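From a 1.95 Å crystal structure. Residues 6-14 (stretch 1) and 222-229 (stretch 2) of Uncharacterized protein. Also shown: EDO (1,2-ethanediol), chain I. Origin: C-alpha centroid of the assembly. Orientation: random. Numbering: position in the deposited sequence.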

# COMPACT_ATOMS: atom_id res chain seq x y z
N VAL A 6 -22.18 10.90 -5.00
CA VAL A 6 -23.44 10.39 -5.51
C VAL A 6 -23.39 8.89 -5.56
O VAL A 6 -22.36 8.29 -5.99
CB VAL A 6 -23.75 10.81 -6.96
CG1 VAL A 6 -25.25 10.65 -7.21
CG2 VAL A 6 -23.32 12.22 -7.22
N GLN A 7 -24.48 8.28 -5.11
CA GLN A 7 -24.71 6.88 -5.31
C GLN A 7 -25.13 6.58 -6.76
O GLN A 7 -26.19 7.02 -7.21
CB GLN A 7 -25.80 6.43 -4.38
CG GLN A 7 -25.89 4.94 -4.21
CD GLN A 7 -26.77 4.58 -3.03
OE1 GLN A 7 -27.78 5.25 -2.77
NE2 GLN A 7 -26.39 3.54 -2.30
N LEU A 8 -24.29 5.83 -7.47
CA LEU A 8 -24.61 5.33 -8.82
C LEU A 8 -25.60 4.20 -8.65
O LEU A 8 -26.77 4.35 -9.03
CB LEU A 8 -23.35 4.90 -9.56
CG LEU A 8 -22.38 6.05 -9.83
CD1 LEU A 8 -21.13 5.56 -10.56
CD2 LEU A 8 -23.03 7.22 -10.56
N VAL A 9 -25.15 3.09 -8.07
CA VAL A 9 -26.03 2.08 -7.44
C VAL A 9 -25.53 1.78 -6.02
O VAL A 9 -24.40 2.14 -5.67
CB VAL A 9 -26.11 0.75 -8.25
CG1 VAL A 9 -26.73 0.98 -9.63
CG2 VAL A 9 -24.73 0.10 -8.39
N LYS A 10 -26.33 1.09 -5.21
CA LYS A 10 -25.86 0.60 -3.89
C LYS A 10 -24.46 -0.03 -3.98
O LYS A 10 -24.24 -0.91 -4.81
CB LYS A 10 -26.83 -0.45 -3.33
CG LYS A 10 -26.69 -0.70 -1.83
CD LYS A 10 -27.78 -1.69 -1.29
CE LYS A 10 -27.54 -3.14 -1.78
NZ LYS A 10 -28.25 -4.18 -0.95
N GLY A 11 -23.54 0.43 -3.12
CA GLY A 11 -22.18 -0.08 -3.10
C GLY A 11 -21.22 0.55 -4.09
O GLY A 11 -20.01 0.28 -4.07
N VAL A 12 -21.76 1.38 -4.99
CA VAL A 12 -20.98 2.05 -6.03
C VAL A 12 -21.22 3.56 -5.99
O VAL A 12 -22.30 4.06 -6.34
CB VAL A 12 -21.28 1.49 -7.46
CG1 VAL A 12 -20.38 2.19 -8.51
CG2 VAL A 12 -21.04 -0.04 -7.50
N ASN A 13 -20.19 4.27 -5.56
CA ASN A 13 -20.31 5.70 -5.32
C ASN A 13 -19.33 6.51 -6.11
O ASN A 13 -18.20 6.07 -6.37
CB ASN A 13 -20.17 5.98 -3.83
CG ASN A 13 -21.32 5.39 -3.05
OD1 ASN A 13 -22.41 5.94 -3.08
ND2 ASN A 13 -21.09 4.24 -2.41
N LEU A 14 -19.77 7.68 -6.54
CA LEU A 14 -18.94 8.59 -7.32
C LEU A 14 -18.60 9.78 -6.45
O LEU A 14 -19.46 10.32 -5.72
CB LEU A 14 -19.69 9.05 -8.60
CG LEU A 14 -19.11 10.19 -9.46
CD1 LEU A 14 -17.72 9.87 -10.06
CD2 LEU A 14 -20.08 10.53 -10.58
N PRO A 222 -22.56 -0.08 -16.35
CA PRO A 222 -23.69 -0.87 -15.85
C PRO A 222 -23.40 -1.74 -14.61
O PRO A 222 -23.59 -2.95 -14.67
CB PRO A 222 -24.07 -1.74 -17.07
CG PRO A 222 -22.75 -1.94 -17.81
CD PRO A 222 -21.92 -0.70 -17.54
N PHE A 223 -23.00 -1.10 -13.51
CA PHE A 223 -22.78 -1.80 -12.22
C PHE A 223 -24.09 -2.26 -11.67
O PHE A 223 -25.07 -1.51 -11.66
CB PHE A 223 -22.12 -0.89 -11.18
CG PHE A 223 -20.67 -0.58 -11.46
CD1 PHE A 223 -19.69 -1.54 -11.26
CD2 PHE A 223 -20.30 0.66 -11.92
CE1 PHE A 223 -18.34 -1.25 -11.53
CE2 PHE A 223 -19.00 0.97 -12.21
CZ PHE A 223 -18.00 0.02 -12.00
N THR A 224 -24.12 -3.48 -11.18
CA THR A 224 -25.31 -3.92 -10.44
C THR A 224 -25.13 -3.54 -8.96
O THR A 224 -23.99 -3.33 -8.52
CB THR A 224 -25.48 -5.43 -10.56
OG1 THR A 224 -24.23 -6.06 -10.24
CG2 THR A 224 -25.85 -5.79 -12.01
N PRO A 225 -26.24 -3.46 -8.18
CA PRO A 225 -26.17 -3.10 -6.77
C PRO A 225 -25.39 -4.15 -6.01
O PRO A 225 -25.37 -5.32 -6.38
CB PRO A 225 -27.66 -3.12 -6.29
CG PRO A 225 -28.44 -3.04 -7.52
CD PRO A 225 -27.63 -3.68 -8.62
N ARG A 226 -24.68 -3.72 -4.97
CA ARG A 226 -24.06 -4.68 -4.05
C ARG A 226 -24.03 -4.05 -2.67
O ARG A 226 -24.49 -2.93 -2.49
CB ARG A 226 -22.68 -5.17 -4.55
CG ARG A 226 -21.51 -4.20 -4.36
CD ARG A 226 -21.46 -3.02 -5.37
NE ARG A 226 -21.76 -3.39 -6.76
CZ ARG A 226 -20.92 -3.97 -7.62
NH1 ARG A 226 -19.67 -4.28 -7.29
NH2 ARG A 226 -21.35 -4.25 -8.84
N GLU A 227 -23.51 -4.79 -1.70
CA GLU A 227 -23.43 -4.32 -0.32
C GLU A 227 -22.68 -3.00 -0.24
O GLU A 227 -21.66 -2.81 -0.91
CB GLU A 227 -22.73 -5.37 0.55
CG GLU A 227 -23.49 -6.69 0.66
CD GLU A 227 -24.71 -6.60 1.57
OE1 GLU A 227 -25.25 -5.47 1.75
OE2 GLU A 227 -25.14 -7.65 2.10
N GLU A 228 -23.18 -2.10 0.60
CA GLU A 228 -22.54 -0.80 0.79
C GLU A 228 -21.37 -0.83 1.79
O GLU A 228 -20.36 -0.14 1.61
CB GLU A 228 -23.60 0.22 1.22
CG GLU A 228 -23.11 1.66 1.27
CD GLU A 228 -23.02 2.33 -0.10
OE1 GLU A 228 -23.96 2.23 -0.92
OE2 GLU A 228 -22.01 3.00 -0.33
N GLY A 229 -21.49 -1.65 2.83
CA GLY A 229 -20.45 -1.80 3.85
C GLY A 229 -19.13 -2.38 3.34
O GLY A 229 -19.11 -3.42 2.69
C1 EDO I . -21.78 -5.89 -11.56
O1 EDO I . -21.28 -4.70 -12.14
C2 EDO I . -21.77 -6.99 -12.61
O2 EDO I . -22.44 -8.10 -12.02

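A segment without regular secondary structure can still dock precisely when it meets a tight turn, as residues 222-229 illustrate against the type II turn from Val 9 to Val 12. Pro 222 stays clear of the turn, and the contact opens with Phe 223, whose ring takes Val 12 CG1 over one face, 4.2 Å from the ring centroid, while Phe 223 CB packs 3.9 Å from Val 9 CG2. The CA-to-CB bond of Thr 224 points away, yet the residue's carbonyl O accepts hydrogen bonds from both NE and NH2 of Arg 226, each at 2.8 Å. The arginine's end thus turns back to its own segment, and Val 12 CG2 lies over one face of the guanidinium, 3.5 Å from Arg 226 NE. At Pro 225, CA lies 3.5 Å from Lys 10 O, and the same carbonyl receives a nearly straight hydrogen bond from Arg 226 N (2.8 Å, 171°). Gly 11 is crowded by side chain and backbone alike: a CB would clash with Arg 226 CD and with Glu 227 O, and the turn's own backbone angles independently call for glycine. Glu 228 completes the docking with its carboxylate. Glu 228 OE1 accepts a hydrogen bond from Gly 11 N (2.9 Å) and a weak one from Gln 7 NE2 (3.1 Å), while Glu 228 OE2 accepts one from Asn 13 ND2 (2.6 Å).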